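Local atomic coordinates of GTP cyclohydrolase 1 type 2 homolog (Staphylococcus aureus subsp. aureus, PDB entry 3LNL), a protein that is of unknown function but binds zinc at a dinuclear metal centre and assembles into a toroid-shaped hexamer of the NIF3 family, capped by PII-like domains. Residues 135-140 / 203-208; 271-276 / 323-328; 41-46 / 62-67; 126-131 / 243-248. The protein carries 2 engineered substitutions. All coordinates share one frame; numbering follows the deposited sequence.

Interaction 1 (135-140 / 203-208)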
loop_
_atom_site.group_PDB
_atom_site.type_symbol
_atom_site.label_atom_id
_atom_site.label_comp_id
_atom_site.label_asym_id
_atom_site.label_seq_id
_atom_site.Cartn_x
_atom_site.Cartn_y
_atom_site.Cartn_z
ATOM N N TYR B 135 8.904 -16.543 -22.672
ATOM C CA TYR B 135 10.011 -16.965 -23.534
ATOM C C TYR B 135 10.470 -15.746 -24.333
ATOM O O TYR B 135 9.839 -14.690 -24.281
ATOM C CB TYR B 135 9.546 -18.028 -24.530
ATOM C CG TYR B 135 9.022 -19.282 -23.898
ATOM C CD1 TYR B 135 9.803 -20.434 -23.812
ATOM C CD2 TYR B 135 7.731 -19.322 -23.392
ATOM C CE1 TYR B 135 9.305 -21.603 -23.216
ATOM C CE2 TYR B 135 7.223 -20.476 -22.809
ATOM C CZ TYR B 135 8.008 -21.609 -22.711
ATOM O OH TYR B 135 7.456 -22.733 -22.110
ATOM N N TYR B 136 11.549 -15.897 -25.101
ATOM C CA TYR B 136 11.953 -14.876 -26.070
ATOM C C TYR B 136 12.192 -15.479 -27.428
ATOM O O TYR B 136 12.810 -16.548 -27.549
ATOM C CB TYR B 136 13.226 -14.160 -25.642
ATOM C CG TYR B 136 13.042 -13.300 -24.442
ATOM C CD1 TYR B 136 13.410 -13.744 -23.188
ATOM C CD2 TYR B 136 12.487 -12.031 -24.559
ATOM C CE1 TYR B 136 13.231 -12.950 -22.074
ATOM C CE2 TYR B 136 12.298 -11.230 -23.450
ATOM C CZ TYR B 136 12.677 -11.693 -22.212
ATOM O OH TYR B 136 12.499 -10.896 -21.099
ATOM N N LYS B 137 11.717 -14.793 -28.457
ATOM C CA LYS B 137 12.156 -15.100 -29.808
ATOM C C LYS B 137 13.380 -14.223 -30.083
ATOM O O LYS B 137 13.281 -13.000 -30.105
ATOM C CB LYS B 137 11.059 -14.869 -30.825
ATOM C CG LYS B 137 11.254 -15.649 -32.116
ATOM C CD LYS B 137 10.054 -15.379 -33.055
ATOM C CE LYS B 137 9.426 -16.676 -33.560
ATOM N NZ LYS B 137 8.049 -16.369 -34.117
ATOM N N VAL B 138 14.525 -14.883 -30.217
ATOM C CA VAL B 138 15.785 -14.242 -30.543
ATOM C C VAL B 138 15.850 -14.080 -32.045
ATOM O O VAL B 138 15.602 -15.037 -32.778
ATOM C CB VAL B 138 16.981 -15.096 -30.077
ATOM C CG1 VAL B 138 18.325 -14.345 -30.313
ATOM C CG2 VAL B 138 16.821 -15.446 -28.604
ATOM N N GLN B 139 16.160 -12.868 -32.493
ATOM C CA GLN B 139 16.321 -12.557 -33.908
ATOM C C GLN B 139 17.693 -11.926 -34.125
ATOM O O GLN B 139 18.000 -10.889 -33.549
ATOM C CB GLN B 139 15.223 -11.586 -34.394
ATOM C CG GLN B 139 13.830 -12.242 -34.401
ATOM C CD GLN B 139 12.701 -11.322 -34.891
ATOM O OE1 GLN B 139 11.713 -11.809 -35.455
ATOM N NE2 GLN B 139 12.835 -10.014 -34.666
ATOM N N THR B 140 18.512 -12.569 -34.945
ATOM C CA THR B 140 19.759 -11.969 -35.414
ATOM C C THR B 140 19.772 -11.889 -36.952
ATOM O O THR B 140 19.060 -12.627 -37.642
ATOM C CB THR B 140 21.030 -12.720 -34.914
ATOM O OG1 THR B 140 20.846 -13.178 -33.565
ATOM C CG2 THR B 140 22.219 -11.798 -34.941
ATOM N N GLU B 203 16.081 -16.909 -36.640
ATOM C CA GLU B 203 15.256 -16.848 -35.425
ATOM C C GLU B 203 15.320 -18.163 -34.625
ATOM O O GLU B 203 15.479 -19.252 -35.180
ATOM C CB GLU B 203 13.790 -16.560 -35.763
ATOM C CG GLU B 203 13.563 -15.464 -36.827
ATOM C CD GLU B 203 12.082 -15.261 -37.176
ATOM O OE1 GLU B 203 11.777 -14.371 -38.005
ATOM O OE2 GLU B 203 11.219 -15.985 -36.632
ATOM N N PHE B 204 15.185 -18.042 -33.318
ATOM C CA PHE B 204 15.054 -19.205 -32.454
ATOM C C PHE B 204 14.485 -18.791 -31.095
ATOM O O PHE B 204 14.364 -17.591 -30.780
ATOM C CB PHE B 204 16.395 -19.938 -32.303
ATOM C CG PHE B 204 17.496 -19.089 -31.740
ATOM C CD1 PHE B 204 17.827 -19.160 -30.385
ATOM C CD2 PHE B 204 18.220 -18.233 -32.563
ATOM C CE1 PHE B 204 18.850 -18.388 -29.858
ATOM C CE2 PHE B 204 19.250 -17.468 -32.043
ATOM C CZ PHE B 204 19.565 -17.546 -30.679
ATOM N N MET B 205 14.140 -19.800 -30.307
ATOM C CA MET B 205 13.473 -19.611 -29.022
ATOM C C MET B 205 14.444 -19.794 -27.884
ATOM O O MET B 205 15.336 -20.616 -27.963
ATOM C CB MET B 205 12.318 -20.600 -28.890
ATOM C CG MET B 205 11.227 -20.380 -29.916
ATOM S SD MET B 205 10.506 -18.710 -29.755
ATOM C CE MET B 205 9.657 -18.879 -28.148
ATOM N N ILE B 206 14.283 -18.999 -26.841
ATOM C CA ILE B 206 14.950 -19.262 -25.576
ATOM C C ILE B 206 13.946 -19.099 -24.429
ATOM O O ILE B 206 12.960 -18.358 -24.540
ATOM C CB ILE B 206 16.159 -18.313 -25.346
ATOM C CG1 ILE B 206 15.710 -16.841 -25.402
ATOM C CG2 ILE B 206 17.286 -18.612 -26.355
ATOM C CD1 ILE B 206 16.582 -15.870 -24.603
ATOM N N ASP B 207 14.198 -19.808 -23.340
ATOM C CA ASP B 207 13.482 -19.569 -22.093
ATOM C C ASP B 207 13.961 -18.240 -21.545
ATOM O O ASP B 207 15.055 -17.783 -21.899
ATOM C CB ASP B 207 13.786 -20.666 -21.072
ATOM C CG ASP B 207 13.358 -22.028 -21.547
ATOM O OD1 ASP B 207 12.496 -22.087 -22.449
ATOM O OD2 ASP B 207 13.876 -23.041 -21.028
ATOM N N ALA B 208 13.156 -17.641 -20.666
ATOM C CA ALA B 208 13.463 -16.313 -20.113
ATOM C C ALA B 208 14.823 -16.211 -19.386
ATOM O O ALA B 208 15.478 -15.174 -19.453
ATOM C CB ALA B 208 12.335 -15.835 -19.205
#
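The ring of Phe-204 carries Val-138 on one face. CB of Val-138 stands 3.8 Å from the ring centroid, a CH-pi contact offset toward the rim. CG1 of Val-138 comes closest, 3.5 Å from CZ of Phe-204. The ring of Phe-204 is turned across to Val-138, since CG sits between its own N and carbonyl carbon (chi1 59°). CG1 of Ile-206 takes the same crowded position (chi1 57°) and lies 3.7 Å from CG2 of Val-138. At the Tyr-136 ring, CA of Ala-208 lies at the edge. The Tyr-135 ring has the carbonyl oxygen of Ile-206 near its plane, and OD1 of Asp-207 comes within 3.3 Å of CE1 of Tyr-135.

Two hydrogen-bonded pairs of an antiparallel sheet hold the backbones. Tyr-136 and Ile-206 exchange two bonds, with Tyr-136 N to Ile-206 O at 2.9 Å. Val-138 and Phe-204 do the same, with Val-138 N to Phe-204 O at 2.8 Å. Lys-137, Met-205, Gln-139 and Glu-203 share the other face. Lys-137 makes a salt bridge to Asp-230 of a neighbouring subunit, although the position of NZ is less certain. Glu-203 pairs with Lys-201 of its own chain.

Strand 125-142 is central here, in the PII-like domain. Strand 229-238 bonds along its other edge, and strand 170-176 follows beyond strand 197-207. Helix 211-221 covers the Tyr-136 and Val-138 face through Lys-211 and Ile-218.

Interaction 2 (271-276 / 323-328)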
loop_
_atom_site.group_PDB
_atom_site.type_symbol
_atom_site.label_atom_id
_atom_site.label_comp_id
_atom_site.label_asym_id
_atom_site.label_seq_id
_atom_site.Cartn_x
_atom_site.Cartn_y
_atom_site.Cartn_z
ATOM N N ARG B 271 -21.351 -31.740 1.683
ATOM C CA ARG B 271 -22.444 -30.795 1.493
ATOM C C ARG B 271 -22.357 -30.123 0.127
ATOM O O ARG B 271 -21.249 -29.898 -0.438
ATOM C CB ARG B 271 -22.471 -29.746 2.631
ATOM C CG ARG B 271 -21.202 -28.985 2.814
ATOM C CD ARG B 271 -21.126 -28.278 4.169
ATOM N NE ARG B 271 -19.819 -27.621 4.351
ATOM C CZ ARG B 271 -19.440 -26.985 5.457
ATOM N NH1 ARG B 271 -20.247 -26.918 6.509
ATOM N NH2 ARG B 271 -18.254 -26.371 5.509
ATOM N N PHE B 272 -23.526 -29.823 -0.436
ATOM C CA PHE B 272 -23.571 -29.244 -1.732
ATOM C C PHE B 272 -24.491 -28.060 -1.758
ATOM O O PHE B 272 -25.295 -27.865 -0.865
ATOM C CB PHE B 272 -23.902 -30.275 -2.808
ATOM C CG PHE B 272 -25.280 -30.856 -2.728
ATOM C CD1 PHE B 272 -26.343 -30.250 -3.368
ATOM C CD2 PHE B 272 -25.494 -32.065 -2.091
ATOM C CE1 PHE B 272 -27.608 -30.817 -3.297
ATOM C CE2 PHE B 272 -26.742 -32.646 -2.067
ATOM C CZ PHE B 272 -27.796 -32.006 -2.653
ATOM N N VAL B 273 -24.273 -27.225 -2.752
ATOM C CA VAL B 273 -25.065 -26.037 -2.956
ATOM C C VAL B 273 -25.608 -26.096 -4.354
ATOM O O VAL B 273 -24.836 -26.193 -5.316
ATOM C CB VAL B 273 -24.205 -24.737 -2.787
ATOM C CG1 VAL B 273 -25.059 -23.450 -3.023
ATOM C CG2 VAL B 273 -23.543 -24.704 -1.411
ATOM N N GLY B 274 -26.929 -26.011 -4.472
ATOM C CA GLY B 274 -27.628 -26.051 -5.781
ATOM C C GLY B 274 -28.819 -27.001 -5.698
ATOM O O GLY B 274 -28.966 -27.735 -4.713
ATOM N N GLU B 275 -29.666 -26.976 -6.715
ATOM C CA GLU B 275 -30.857 -27.821 -6.767
ATOM C C GLU B 275 -30.351 -29.275 -6.826
ATOM O O GLU B 275 -29.433 -29.604 -7.587
ATOM C CB GLU B 275 -31.765 -27.495 -8.006
ATOM C CG GLU B 275 -32.293 -26.011 -8.222
ATOM C CD GLU B 275 -33.109 -25.799 -9.575
ATOM O OE1 GLU B 275 -33.000 -26.624 -10.539
ATOM O OE2 GLU B 275 -33.891 -24.809 -9.678
ATOM N N SER B 276 -30.912 -30.124 -5.975
ATOM C CA SER B 276 -30.430 -31.495 -5.816
ATOM C C SER B 276 -30.575 -32.324 -7.103
ATOM O O SER B 276 -29.786 -33.236 -7.351
ATOM C CB SER B 276 -31.164 -32.172 -4.640
ATOM O OG SER B 276 -32.548 -32.189 -4.901
ATOM N N VAL B 323 -24.550 -20.786 -8.967
ATOM C CA VAL B 323 -23.285 -21.485 -9.097
ATOM C C VAL B 323 -23.353 -22.738 -8.199
ATOM O O VAL B 323 -23.571 -22.650 -6.971
ATOM C CB VAL B 323 -22.076 -20.576 -8.759
ATOM C CG1 VAL B 323 -20.739 -21.424 -8.723
ATOM C CG2 VAL B 323 -21.960 -19.441 -9.774
ATOM N N ASN B 324 -23.218 -23.915 -8.791
ATOM C CA ASN B 324 -23.320 -25.103 -8.009
ATOM C C ASN B 324 -21.981 -25.507 -7.352
ATOM O O ASN B 324 -20.940 -25.460 -7.988
ATOM C CB ASN B 324 -23.846 -26.253 -8.860
ATOM C CG ASN B 324 -25.162 -25.949 -9.476
ATOM O OD1 ASN B 324 -26.071 -25.484 -8.791
ATOM N ND2 ASN B 324 -25.288 -26.192 -10.765
ATOM N N LEU B 325 -22.028 -25.874 -6.077
ATOM C CA LEU B 325 -20.808 -26.209 -5.339
ATOM C C LEU B 325 -20.956 -27.556 -4.657
ATOM O O LEU B 325 -22.069 -27.948 -4.324
ATOM C CB LEU B 325 -20.522 -25.184 -4.257
ATOM C CG LEU B 325 -20.389 -23.729 -4.641
ATOM C CD1 LEU B 325 -20.306 -22.884 -3.323
ATOM C CD2 LEU B 325 -19.220 -23.465 -5.560
ATOM N N ILE B 326 -19.832 -28.249 -4.507
ATOM C CA ILE B 326 -19.691 -29.356 -3.574
ATOM C C ILE B 326 -18.452 -29.118 -2.703
ATOM O O ILE B 326 -17.331 -28.916 -3.189
ATOM C CB ILE B 326 -19.597 -30.777 -4.244
ATOM C CG1 ILE B 326 -20.785 -31.035 -5.161
ATOM C CG2 ILE B 326 -19.539 -31.857 -3.152
ATOM C CD1 ILE B 326 -20.672 -32.205 -6.086
ATOM N N ASP B 327 -18.670 -29.164 -1.393
ATOM C CA ASP B 327 -17.615 -29.211 -0.399
ATOM C C ASP B 327 -17.276 -30.650 -0.089
ATOM O O ASP B 327 -17.999 -31.330 0.628
ATOM C CB ASP B 327 -18.063 -28.474 0.860
ATOM C CG ASP B 327 -16.931 -28.169 1.840
ATOM O OD1 ASP B 327 -15.839 -28.768 1.727
ATOM O OD2 ASP B 327 -17.163 -27.319 2.739
ATOM N N ILE B 328 -16.134 -31.107 -0.601
ATOM C CA ILE B 328 -15.636 -32.451 -0.290
ATOM C C ILE B 328 -14.673 -32.451 0.922
ATOM O O ILE B 328 -14.103 -33.514 1.292
ATOM C CB ILE B 328 -14.921 -33.098 -1.463
ATOM C CG1 ILE B 328 -13.784 -32.222 -1.991
ATOM C CG2 ILE B 328 -15.926 -33.470 -2.532
ATOM C CD1 ILE B 328 -12.825 -32.981 -3.016
HETATM O O HOH W 1 -28.745 -25.528 -9.264
#
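Arg-271, Val-273 and Asp-327 bury the most surface here. Arg-271 sends its chain out extended from CG to NE, after a first torsion that sets CG between N and the carbonyl carbon (chi1 56°). This lays it alongside Asp-327, with CG of Arg-271 3.7 Å from CB of Asp-327. The guanidinium grips a single oxygen side-on. NE and NH2 of Arg-271 both bond to OD2 of Asp-327 at 3.1 Å, in a salt bridge. OD2 lies close to the guanidinium plane, but both nitrogens reach it from above the carboxylate plane; the two planes are 47° apart. OD2 also accepts from the backbone N of Ile-310, and OD1 from that of Asn-329. This cluster of donors would favour a charged carboxylate.

The backbones form a short antiparallel pair, with Asp-327 N bonded to Arg-271 O at 2.8 Å, nearly along the C=O axis. It lies in the NIF3 part of the fold, where strand 304-307 continues the sheet beyond 325-327. His-330, a zinc ligand, follows three residues after Asp-327. Arg-271 and Phe-272 pair with a strand of a neighbouring subunit, whose Tyr-369 bonds to NH1 of Arg-271.

Val-273 and Leu-325 exchange two bonds, with Val-273 N to Leu-325 O at 2.8 Å. Their side chains run side by side, CB of Val-273 to CB of Leu-325 at 4.0 Å. Helix 312-321 covers both through Ala-315, Ala-318 and Lys-319.

Interaction 3 (41-46 / 62-67)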
loop_
_atom_site.group_PDB
_atom_site.type_symbol
_atom_site.label_atom_id
_atom_site.label_comp_id
_atom_site.label_asym_id
_atom_site.label_seq_id
_atom_site.Cartn_x
_atom_site.Cartn_y
_atom_site.Cartn_z
ATOM N N THR B 41 17.056 -42.862 3.269
ATOM C CA THR B 41 16.884 -44.264 3.654
ATOM C C THR B 41 15.514 -44.792 3.294
ATOM O O THR B 41 15.308 -45.996 3.218
ATOM C CB THR B 41 17.060 -44.467 5.191
ATOM O OG1 THR B 41 16.089 -43.668 5.887
ATOM C CG2 THR B 41 18.505 -44.156 5.650
ATOM N N GLY B 42 14.571 -43.885 3.038
ATOM C CA GLY B 42 13.228 -44.270 2.692
ATOM C C GLY B 42 12.394 -43.014 2.661
ATOM O O GLY B 42 12.761 -42.028 3.315
ATOM N N VAL B 43 11.272 -43.053 1.926
ATOM C CA VAL B 43 10.383 -41.899 1.776
ATOM C C VAL B 43 8.910 -42.214 2.192
ATOM O O VAL B 43 8.308 -43.167 1.703
ATOM C CB VAL B 43 10.414 -41.338 0.295
ATOM C CG1 VAL B 43 9.439 -40.097 0.097
ATOM C CG2 VAL B 43 11.893 -41.000 -0.151
ATOM N N LEU B 44 8.380 -41.373 3.085
ATOM C CA LEU B 44 7.025 -41.397 3.545
ATOM C C LEU B 44 6.323 -40.183 3.042
ATOM O O LEU B 44 6.748 -39.049 3.349
ATOM C CB LEU B 44 6.985 -41.400 5.076
ATOM C CG LEU B 44 5.659 -41.675 5.770
ATOM C CD1 LEU B 44 5.156 -43.119 5.445
ATOM C CD2 LEU B 44 5.875 -41.438 7.291
ATOM N N THR B 45 5.246 -40.391 2.283
ATOM C CA THR B 45 4.386 -39.274 1.843
ATOM C C THR B 45 3.241 -38.954 2.829
ATOM O O THR B 45 2.732 -39.842 3.515
ATOM C CB THR B 45 3.802 -39.514 0.431
ATOM O OG1 THR B 45 2.822 -40.582 0.477
ATOM C CG2 THR B 45 4.938 -39.837 -0.578
ATOM N N ALA B 46 2.884 -37.662 2.911
ATOM C CA ALA B 46 1.970 -37.187 3.919
ATOM C C ALA B 46 1.214 -35.962 3.369
ATOM O O ALA B 46 1.732 -35.287 2.468
ATOM C CB ALA B 46 2.750 -36.818 5.177
ATOM N N TYR B 62 12.544 -44.702 7.936
ATOM C CA TYR B 62 12.657 -43.736 6.846
ATOM C C TYR B 62 13.115 -42.361 7.365
ATOM O O TYR B 62 12.576 -41.881 8.364
ATOM C CB TYR B 62 11.326 -43.576 6.126
ATOM C CG TYR B 62 10.778 -44.840 5.467
ATOM C CD1 TYR B 62 11.539 -46.002 5.329
ATOM C CD2 TYR B 62 9.499 -44.848 4.969
ATOM C CE1 TYR B 62 11.029 -47.151 4.688
ATOM C CE2 TYR B 62 8.968 -45.989 4.362
ATOM C CZ TYR B 62 9.733 -47.116 4.213
ATOM O OH TYR B 62 9.134 -48.194 3.607
ATOM N N ASN B 63 14.042 -41.709 6.644
ATOM C CA ASN B 63 14.577 -40.425 7.098
ATOM C C ASN B 63 14.107 -39.265 6.259
ATOM O O ASN B 63 14.605 -38.149 6.435
ATOM C CB ASN B 63 16.109 -40.455 7.207
ATOM C CG ASN B 63 16.775 -40.435 5.855
ATOM O OD1 ASN B 63 16.108 -40.641 4.862
ATOM N ND2 ASN B 63 18.092 -40.194 5.806
ATOM N N THR B 64 13.116 -39.488 5.397
ATOM C CA THR B 64 12.609 -38.437 4.520
ATOM C C THR B 64 11.096 -38.477 4.469
ATOM O O THR B 64 10.496 -39.559 4.210
ATOM C CB THR B 64 13.191 -38.580 3.096
ATOM O OG1 THR B 64 14.615 -38.607 3.191
ATOM C CG2 THR B 64 12.746 -37.425 2.136
ATOM N N ILE B 65 10.487 -37.304 4.716
ATOM C CA ILE B 65 9.058 -37.126 4.622
ATOM C C ILE B 65 8.839 -36.090 3.556
ATOM O O ILE B 65 9.478 -35.033 3.587
ATOM C CB ILE B 65 8.396 -36.705 5.966
ATOM C CG1 ILE B 65 8.651 -37.807 7.008
ATOM C CG2 ILE B 65 6.839 -36.387 5.821
ATOM C CD1 ILE B 65 8.298 -37.445 8.463
ATOM N N ILE B 66 7.953 -36.408 2.604
ATOM C CA ILE B 66 7.445 -35.420 1.673
ATOM C C ILE B 66 5.951 -35.139 1.983
ATOM O O ILE B 66 5.092 -36.020 1.830
ATOM C CB ILE B 66 7.540 -35.885 0.214
ATOM C CG1 ILE B 66 8.972 -36.222 -0.180
ATOM C CG2 ILE B 66 6.999 -34.706 -0.724
ATOM C CD1 ILE B 66 9.117 -36.834 -1.587
ATOM N N SER B 67 5.648 -33.917 2.409
ATOM C CA SER B 67 4.288 -33.536 2.706
ATOM C C SER B 67 3.784 -32.597 1.622
ATOM O O SER B 67 4.579 -32.016 0.880
ATOM C CB SER B 67 4.187 -32.862 4.097
ATOM O OG SER B 67 4.779 -31.550 4.087
#
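Backbone hydrogen bonds join the two segments as parallel strands. Leu-44 uses both its N and its O toward strand 64-67: its N bonds to Thr-64 O at 3.0 Å, and its O accepts from Ile-66 N at 3.0 Å. Ala-46 N then bonds to Ile-66 O. Zinc ligands His-68 and His-69 follow Ser-67. At the start the pairing is poor, and the bond from Thr-64 N to Gly-42 O is weak.

There the side chain of Asn-63 takes over as the acceptor for Thr-41 N. This N points almost straight (174°) at OD1 of Asn-63, 2.9 Å away, from above the amide plane. The same OD1 accepts from OG1 of Thr-64 at 3.0 Å. Asn-63 reaches this place because CG stands between its N and carbonyl carbon (chi1 74°). ND2 of Asn-63 bonds to Glu-39 O, so the amide is fixed at both ends.

Apolar contacts are found on both faces. CG1 of Val-43 meets CD1 of Ile-66 at 3.7 Å on one. On the other, CB of Ala-46 lies 4.2 Å from CG2 of Ile-65.

The Tyr-62 ring packs on backbone, with Val-43 N above one face. CD1 of Tyr-62 is 3.6 Å from CA of Gly-42, too near to leave room for a CB.

The strands belong to a beta-alpha-beta crossover. Its helix 51-60 covers Leu-44 and Ile-65, while helix 336-350 covers Val-43 and Ile-66. Strands 97-100 and 357-359 flank the pair.

Interaction 4 (126-131 / 243-248)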
loop_
_atom_site.group_PDB
_atom_site.type_symbol
_atom_site.label_atom_id
_atom_site.label_comp_id
_atom_site.label_asym_id
_atom_site.label_seq_id
_atom_site.Cartn_x
_atom_site.Cartn_y
_atom_site.Cartn_z
ATOM N N SER B 126 -8.566 -32.167 -17.855
ATOM C CA SER B 126 -7.479 -31.262 -18.188
ATOM C C SER B 126 -7.314 -30.114 -17.218
ATOM O O SER B 126 -8.273 -29.670 -16.575
ATOM C CB SER B 126 -7.577 -30.738 -19.626
ATOM O OG SER B 126 -8.710 -30.011 -19.829
ATOM N N ILE B 127 -6.066 -29.639 -17.182
ATOM C CA ILE B 127 -5.659 -28.535 -16.375
ATOM C C ILE B 127 -6.437 -27.303 -16.807
ATOM O O ILE B 127 -6.650 -27.087 -18.008
ATOM C CB ILE B 127 -4.122 -28.265 -16.491
ATOM C CG1 ILE B 127 -3.349 -29.382 -15.770
ATOM C CG2 ILE B 127 -3.757 -26.868 -15.910
ATOM C CD1 ILE B 127 -3.461 -29.355 -14.195
ATOM N N ILE B 128 -6.840 -26.500 -15.815
ATOM C CA ILE B 128 -7.433 -25.172 -16.065
ATOM C C ILE B 128 -6.653 -24.105 -15.290
ATOM O O ILE B 128 -5.718 -24.410 -14.498
ATOM C CB ILE B 128 -8.976 -25.116 -15.711
ATOM C CG1 ILE B 128 -9.197 -25.521 -14.271
ATOM C CG2 ILE B 128 -9.796 -25.955 -16.715
ATOM C CD1 ILE B 128 -10.617 -25.383 -13.785
ATOM N N ASN B 129 -7.026 -22.851 -15.522
ATOM C CA ASN B 129 -6.342 -21.700 -14.908
ATOM C C ASN B 129 -4.836 -21.691 -15.216
ATOM O O ASN B 129 -3.999 -21.413 -14.349
ATOM C CB ASN B 129 -6.614 -21.634 -13.390
ATOM C CG ASN B 129 -8.105 -21.471 -13.066
ATOM O OD1 ASN B 129 -8.762 -20.656 -13.666
ATOM N ND2 ASN B 129 -8.650 -22.310 -12.196
ATOM N N ASN B 130 -4.479 -21.992 -16.452
ATOM C CA ASN B 130 -3.069 -22.179 -16.809
ATOM C C ASN B 130 -2.174 -20.997 -16.540
ATOM O O ASN B 130 -2.549 -19.865 -16.815
ATOM C CB ASN B 130 -2.914 -22.573 -18.277
ATOM C CG ASN B 130 -3.727 -23.762 -18.606
ATOM O OD1 ASN B 130 -4.910 -23.743 -18.349
ATOM N ND2 ASN B 130 -3.095 -24.850 -19.045
ATOM N N GLN B 131 -0.969 -21.283 -16.026
ATOM C CA GLN B 131 0.056 -20.261 -15.866
ATOM C C GLN B 131 0.478 -19.764 -17.284
ATOM O O GLN B 131 0.075 -20.364 -18.304
ATOM C CB GLN B 131 1.251 -20.821 -15.053
ATOM C CG GLN B 131 0.838 -21.399 -13.718
ATOM C CD GLN B 131 2.008 -21.875 -12.848
ATOM O OE1 GLN B 131 3.145 -22.017 -13.326
ATOM N NE2 GLN B 131 1.726 -22.095 -11.546
ATOM N N GLY B 243 -6.257 -26.343 -10.759
ATOM C CA GLY B 243 -7.512 -27.010 -10.966
ATOM C C GLY B 243 -7.483 -27.852 -12.224
ATOM O O GLY B 243 -6.589 -27.737 -13.063
ATOM N N VAL B 244 -8.490 -28.710 -12.326
ATOM C CA VAL B 244 -8.820 -29.419 -13.547
ATOM C C VAL B 244 -10.288 -29.267 -13.883
ATOM O O VAL B 244 -11.147 -29.078 -12.990
ATOM C CB VAL B 244 -8.499 -30.947 -13.457
ATOM C CG1 VAL B 244 -6.953 -31.158 -13.368
ATOM C CG2 VAL B 244 -9.286 -31.661 -12.316
ATOM N N MET B 245 -10.591 -29.398 -15.177
ATOM C CA MET B 245 -11.962 -29.589 -15.643
ATOM C C MET B 245 -12.022 -31.012 -16.097
ATOM O O MET B 245 -11.110 -31.467 -16.772
ATOM C CB MET B 245 -12.338 -28.652 -16.826
ATOM C CG MET B 245 -13.843 -28.646 -17.158
ATOM S SD MET B 245 -14.832 -27.641 -15.969
ATOM C CE MET B 245 -14.224 -25.966 -16.387
ATOM N N ALA B 246 -13.117 -31.707 -15.793
ATOM C CA ALA B 246 -13.321 -33.060 -16.245
ATOM C C ALA B 246 -14.832 -33.315 -16.401
ATOM O O ALA B 246 -15.641 -32.413 -16.164
ATOM C CB ALA B 246 -12.723 -34.013 -15.238
ATOM N N GLU B 247 -15.196 -34.532 -16.804
ATOM C CA GLU B 247 -16.604 -34.912 -16.946
ATOM C C GLU B 247 -16.907 -36.267 -16.348
ATOM O O GLU B 247 -16.026 -37.151 -16.253
ATOM C CB GLU B 247 -17.127 -34.881 -18.409
ATOM C CG GLU B 247 -16.221 -34.454 -19.450
ATOM C CD GLU B 247 -16.787 -34.724 -20.837
ATOM O OE1 GLU B 247 -17.784 -34.074 -21.245
ATOM O OE2 GLU B 247 -16.287 -35.655 -21.489
ATOM N N VAL B 248 -18.164 -36.422 -15.946
ATOM C CA VAL B 248 -18.680 -37.728 -15.546
ATOM C C VAL B 248 -18.917 -38.479 -16.819
ATOM O O VAL B 248 -19.074 -37.859 -17.893
ATOM C CB VAL B 248 -19.950 -37.648 -14.687
ATOM C CG1 VAL B 248 -19.569 -37.173 -13.302
ATOM C CG2 VAL B 248 -21.001 -36.714 -15.302
HETATM O O HOH W 2 -11.385 -31.395 -20.065
#
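Ile-128 buries more surface here than any other residue, and its side chain leaves the backbone toward segment 243-248. From CB the chain splits. The CG2 branch of Ile-128, anti to the carbonyl carbon, lies 3.7 Å from CB of Met-245. CG1 takes the crowded place between N and the carbonyl carbon (chi1 57°). Ile-128 CG1 rests 3.5 Å from Gly-243 C. At the tip, CD1 of Ile-128 lies 3.8 Å from Val-244 O. The side chain thus runs along the backbone of Gly-243 to Met-245.

The Ile-128 backbone N bonds to Gly-243 O at 3.0 Å, arriving from above the carbonyl plane. Ser-126 and Met-245 form a hydrogen-bonded pair, with Met-245 N to Ser-126 O at 2.7 Å and Ser-126 N to Met-245 O at 2.9 Å. A water is hydrogen-bonded to Ser-126 OG and gives a weak bond to Met-245 O. Gly-243 has a positive phi (111°, psi 166°), where a CB would jam against the preceding carbonyl oxygen.

Strand 279-285 pairs with the other edge of strand 240-253, through the backbones of Val-244 and Ala-246. Two interrupted strands meet here in a brief antiparallel pairing, where the PII-like domain leaves the NIF3 body.

How the interactions relate
Interaction 3 comes first along the chain, in a separate five-stranded sheet that also takes in strand 357-359 from near the C-terminus. Interaction 4 follows and encloses interaction 1, because the PII-like insertion lies between its segments. Both use strand 125-142, with centres about 29 Å apart. This long strand, broken by a bulge or short loop, runs from the NIF3 body into the lid domain. Interaction 2 comes last, on the same extended sheet, its centre about 19 Å from that of interaction 4. Interactions 1 and 2 lie farthest apart, about 46 Å between centres. The segments just after strands 64-67 and 325-327, which belong to two different sheets, supply zinc ligands.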